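Local coordinates for protein putative HTH-type transcriptional regulator ybaQ (Escherichia coli, PDB 2EBY) that probably binds DNA through a Cro/C1-type helix-turn-helix domain and regulates transcription, at residues P8-I14 and L73-V77; L30-V36 and R58-F63. All coordinates share one frame; numbering follows the deposited sequence.

Contact 1: residues P8-I14 and L73-V77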
# COMPACT_ATOMS: atom_id res chain seq x y z
N PRO A 8 2.84 -12.36 -9.99
CA PRO A 8 1.64 -11.75 -10.55
C PRO A 8 1.98 -10.70 -11.60
O PRO A 8 3.10 -10.18 -11.64
CB PRO A 8 0.98 -11.13 -9.34
CG PRO A 8 2.17 -10.62 -8.58
CD PRO A 8 3.20 -11.73 -8.70
N THR A 9 1.00 -10.40 -12.44
CA THR A 9 1.20 -9.39 -13.46
C THR A 9 1.19 -8.03 -12.78
O THR A 9 0.28 -7.70 -12.02
CB THR A 9 0.09 -9.44 -14.53
OG1 THR A 9 -1.18 -9.22 -13.91
CG2 THR A 9 0.09 -10.80 -15.22
N THR A 10 2.23 -7.25 -13.04
CA THR A 10 2.35 -5.93 -12.46
C THR A 10 1.29 -5.03 -13.08
O THR A 10 0.72 -5.37 -14.12
CB THR A 10 3.73 -5.33 -12.76
OG1 THR A 10 3.81 -5.03 -14.16
CG2 THR A 10 4.83 -6.33 -12.42
N PRO A 11 0.99 -3.89 -12.44
CA PRO A 11 -0.02 -3.00 -13.02
C PRO A 11 0.51 -2.49 -14.36
O PRO A 11 -0.25 -2.20 -15.28
CB PRO A 11 -0.13 -1.88 -11.98
CG PRO A 11 0.24 -2.56 -10.72
CD PRO A 11 1.40 -3.42 -11.11
N GLY A 12 1.84 -2.38 -14.45
CA GLY A 12 2.49 -1.93 -15.67
C GLY A 12 2.21 -2.86 -16.83
O GLY A 12 1.95 -2.40 -17.94
N ASP A 13 2.27 -4.16 -16.59
CA ASP A 13 2.01 -5.13 -17.65
C ASP A 13 0.56 -5.05 -18.10
O ASP A 13 0.26 -5.11 -19.30
CB ASP A 13 2.33 -6.55 -17.19
CG ASP A 13 3.82 -6.78 -16.99
OD1 ASP A 13 4.63 -6.07 -17.62
OD2 ASP A 13 4.19 -7.70 -16.22
N ILE A 14 -0.36 -4.92 -17.15
CA ILE A 14 -1.77 -4.83 -17.48
C ILE A 14 -1.99 -3.59 -18.34
O ILE A 14 -2.72 -3.63 -19.33
CB ILE A 14 -2.64 -4.71 -16.21
CG1 ILE A 14 -2.52 -5.98 -15.36
CG2 ILE A 14 -4.09 -4.46 -16.60
CD1 ILE A 14 -3.00 -7.25 -16.05
N LEU A 73 -3.80 -4.77 -8.14
CA LEU A 73 -2.69 -5.31 -8.91
C LEU A 73 -1.37 -5.00 -8.22
O LEU A 73 -0.49 -5.86 -8.11
CB LEU A 73 -2.68 -4.72 -10.33
CG LEU A 73 -3.87 -5.10 -11.22
CD1 LEU A 73 -3.82 -4.27 -12.49
CD2 LEU A 73 -3.84 -6.59 -11.56
N GLN A 74 -1.22 -3.77 -7.73
CA GLN A 74 0.01 -3.41 -7.04
C GLN A 74 0.09 -4.17 -5.71
O GLN A 74 1.18 -4.54 -5.27
CB GLN A 74 0.06 -1.90 -6.76
CG GLN A 74 1.33 -1.44 -6.05
CD GLN A 74 2.59 -1.70 -6.86
OE1 GLN A 74 2.68 -1.29 -8.01
NE2 GLN A 74 3.55 -2.39 -6.27
N ALA A 75 -1.05 -4.40 -5.08
CA ALA A 75 -1.09 -5.12 -3.82
C ALA A 75 -0.53 -6.52 -4.03
O ALA A 75 0.24 -7.01 -3.22
CB ALA A 75 -2.53 -5.22 -3.30
N ALA A 76 -0.92 -7.16 -5.13
CA ALA A 76 -0.46 -8.51 -5.44
C ALA A 76 1.06 -8.54 -5.57
O ALA A 76 1.70 -9.49 -5.15
CB ALA A 76 -1.11 -9.02 -6.71
N VAL A 77 1.62 -7.50 -6.19
CA VAL A 77 3.06 -7.40 -6.38
C VAL A 77 3.74 -7.21 -5.03
O VAL A 77 4.77 -7.81 -4.76
CB VAL A 77 3.42 -6.22 -7.30
CG1 VAL A 77 4.92 -5.96 -7.27
CG2 VAL A 77 2.99 -6.51 -8.72
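This is an apolar contact between the N-terminal arm, with the first turn of helix 11-20, and the middle of helix 67-83. In this Cro/C1-type helix-turn-helix protein it joins the start of helix 11-20 to the long helix 67-83. The Pro11 ring sits at the centre. Its CG lies 3.7 Å from Leu73 CB and 3.5 Å from Gln74 N, and the Pro11 and Leu73 side chains pass side by side, pointing opposite ways. Gln74 folds its amide back beside this ring, its chain bent at chi2 (62°). The oxygen accepts from Leu51 N and the nitrogen donates to Asp78, so the amide is held at both ends. Earlier in the arm, Pro8 CG rests 3.6 Å from Ala76 O, and the same proline touches Trp80. Thr10 is the N-cap of helix 11-20: its OG1 takes the N-H of Asp13 at 3.0 Å (154°). Thr10 CA and the CG2 methyl pack on Val77 CG2. A valine here would lose the hydroxyl and would probably leave Asp13 N without its capping acceptor, making the helix start less firmly fixed. At the other end, Leu73 reaches Ile14 with both methyls, CD1 the nearer, 3.6 Å from Ile14 CG1.

Contact 2: residues L30-V36 and R58-F63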
# COMPACT_ATOMS: atom_id res chain seq x y z
N LEU A 30 -0.68 8.60 -23.36
CA LEU A 30 -1.26 8.32 -22.05
C LEU A 30 -0.77 9.36 -21.05
O LEU A 30 -1.54 9.85 -20.23
CB LEU A 30 -0.86 6.92 -21.56
CG LEU A 30 -1.35 6.61 -20.14
CD1 LEU A 30 -2.88 6.61 -20.12
CD2 LEU A 30 -0.82 5.26 -19.67
N ALA A 31 0.51 9.72 -21.14
CA ALA A 31 1.08 10.70 -20.23
C ALA A 31 0.30 12.01 -20.26
O ALA A 31 -0.02 12.56 -19.21
CB ALA A 31 2.55 10.96 -20.57
N GLU A 32 -0.00 12.50 -21.45
CA GLU A 32 -0.74 13.76 -21.58
C GLU A 32 -2.18 13.63 -21.09
O GLU A 32 -2.77 14.60 -20.62
CB GLU A 32 -0.68 14.24 -23.04
CG GLU A 32 0.74 14.23 -23.59
CD GLU A 32 0.90 14.98 -24.91
OE1 GLU A 32 0.97 16.22 -24.88
OE2 GLU A 32 0.95 14.31 -25.96
N LEU A 33 -2.74 12.43 -21.19
CA LEU A 33 -4.09 12.19 -20.70
C LEU A 33 -4.06 12.19 -19.16
O LEU A 33 -4.88 12.85 -18.52
CB LEU A 33 -4.62 10.84 -21.20
CG LEU A 33 -5.04 10.73 -22.67
CD1 LEU A 33 -5.50 9.31 -23.01
CD2 LEU A 33 -6.16 11.72 -22.92
N LEU A 34 -3.12 11.44 -18.59
CA LEU A 34 -2.99 11.36 -17.13
C LEU A 34 -2.45 12.67 -16.58
O LEU A 34 -2.53 12.93 -15.38
CB LEU A 34 -2.02 10.22 -16.75
CG LEU A 34 -2.32 8.77 -17.16
CD1 LEU A 34 -1.07 7.92 -17.02
CD2 LEU A 34 -3.43 8.22 -16.30
N HIS A 35 -1.91 13.49 -17.47
CA HIS A 35 -1.32 14.77 -17.11
C HIS A 35 -0.11 14.60 -16.18
O HIS A 35 0.08 15.34 -15.21
CB HIS A 35 -2.35 15.69 -16.44
CG HIS A 35 -1.83 17.07 -16.18
ND1 HIS A 35 -2.25 17.84 -15.11
CD2 HIS A 35 -0.92 17.82 -16.85
CE1 HIS A 35 -1.61 19.00 -15.13
NE2 HIS A 35 -0.80 19.01 -16.17
N VAL A 36 0.72 13.61 -16.49
CA VAL A 36 1.93 13.34 -15.73
C VAL A 36 3.06 13.32 -16.75
O VAL A 36 2.80 13.28 -17.96
CB VAL A 36 1.87 11.97 -15.00
CG1 VAL A 36 0.73 11.98 -13.98
CG2 VAL A 36 1.69 10.85 -16.01
N ARG A 58 -5.86 8.57 -11.28
CA ARG A 58 -5.71 9.09 -12.64
C ARG A 58 -6.04 8.02 -13.67
O ARG A 58 -6.74 8.27 -14.65
CB ARG A 58 -4.29 9.61 -12.86
CG ARG A 58 -3.92 10.86 -12.07
CD ARG A 58 -2.44 11.12 -12.20
NE ARG A 58 -1.97 12.22 -11.37
CZ ARG A 58 -2.15 13.50 -11.66
NH1 ARG A 58 -2.79 13.85 -12.77
NH2 ARG A 58 -1.69 14.44 -10.84
N LEU A 59 -5.52 6.81 -13.45
CA LEU A 59 -5.76 5.70 -14.34
C LEU A 59 -7.25 5.33 -14.35
O LEU A 59 -7.83 5.06 -15.40
CB LEU A 59 -4.91 4.51 -13.92
CG LEU A 59 -3.40 4.68 -14.11
CD1 LEU A 59 -2.66 3.53 -13.42
CD2 LEU A 59 -3.09 4.72 -15.61
N ALA A 60 -7.86 5.32 -13.17
CA ALA A 60 -9.28 5.01 -13.04
C ALA A 60 -10.08 5.95 -13.93
O ALA A 60 -10.99 5.53 -14.65
CB ALA A 60 -9.72 5.17 -11.60
N LYS A 61 -9.73 7.23 -13.87
CA LYS A 61 -10.42 8.26 -14.65
C LYS A 61 -10.22 8.08 -16.16
O LYS A 61 -11.18 8.08 -16.92
CB LYS A 61 -9.95 9.65 -14.19
CG LYS A 61 -10.49 10.82 -14.99
CD LYS A 61 -11.99 11.00 -14.83
CE LYS A 61 -12.51 12.18 -15.65
NZ LYS A 61 -11.94 13.49 -15.22
N VAL A 62 -8.97 7.91 -16.58
CA VAL A 62 -8.65 7.74 -18.00
C VAL A 62 -9.24 6.48 -18.63
O VAL A 62 -9.71 6.50 -19.77
CB VAL A 62 -7.10 7.74 -18.24
CG1 VAL A 62 -6.78 7.31 -19.66
CG2 VAL A 62 -6.53 9.13 -17.98
N PHE A 63 -9.23 5.37 -17.90
CA PHE A 63 -9.75 4.13 -18.46
C PHE A 63 -11.12 3.70 -17.97
O PHE A 63 -11.59 2.62 -18.29
CB PHE A 63 -8.73 3.01 -18.25
CG PHE A 63 -7.44 3.21 -18.98
CD1 PHE A 63 -7.40 3.18 -20.37
CD2 PHE A 63 -6.26 3.45 -18.28
CE1 PHE A 63 -6.20 3.38 -21.05
CE2 PHE A 63 -5.05 3.65 -18.96
CZ PHE A 63 -5.02 3.62 -20.34
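Leu34 and Val62 meet at the apolar centre, where Leu34 CD2 lies 3.6 Å from Val62 CG2. The two helix segments cross here at 107°, their axes 10.3 Å apart. Leu34 CD2 also touches Leu59 CD2, at 3.6 Å. Val62 turns its other methyl, CG1, to Leu30 CD1 and Leu33 CD1. Val62 CG1 also covers one face of the Phe63 ring, over its centre, 3.9 Å above the plane. Leu30 has CG anti to the backbone N (chi1 176°), and from there CD1 comes within 3.7 Å of Phe63 CZ. Leu15 of helix 11-20 touches both Leu30 and Phe63. Outward, the contact turns polar along Arg58. Its chain runs extended from CG to NE past the C-terminal end of helix 27-34. There Arg58 NH1 meets Leu34 O at 2.8 Å, a weak hydrogen bond bent to 124°. Val36 CG1 lies over one face of the Arg58 guanidinium, off-centre and 3.6 Å above its plane. Arg58 NH2 forms salt bridges with Glu54 and with Glu91 of the second subunit, so this edge also belongs to the dimer interface. The arrangement belongs to the all-helical Cro/C1-type fold, in which helix 53-63 packs against the first helix of the predicted helix-turn-helix motif.

In the fold
From the N terminus, the chain passes through the arm of contact 1 into helix 11-20, then into helix 27-34, which carries the first half of contact 2. The chain continues through helix 38-45 and returns along helix 53-63, where contact 2 closes the shorter loop. Helix 67-83 follows, and contact 1 closes the longer loop on it. The two contacts are therefore nested, with contact 2 the inner one. Their centres are 18 Å apart and their nearest atoms about 6 Å, without touching. Contact 2 ties together helices within the helix-turn-helix domain. Contact 1 ties the start of the chain to helix 67-83.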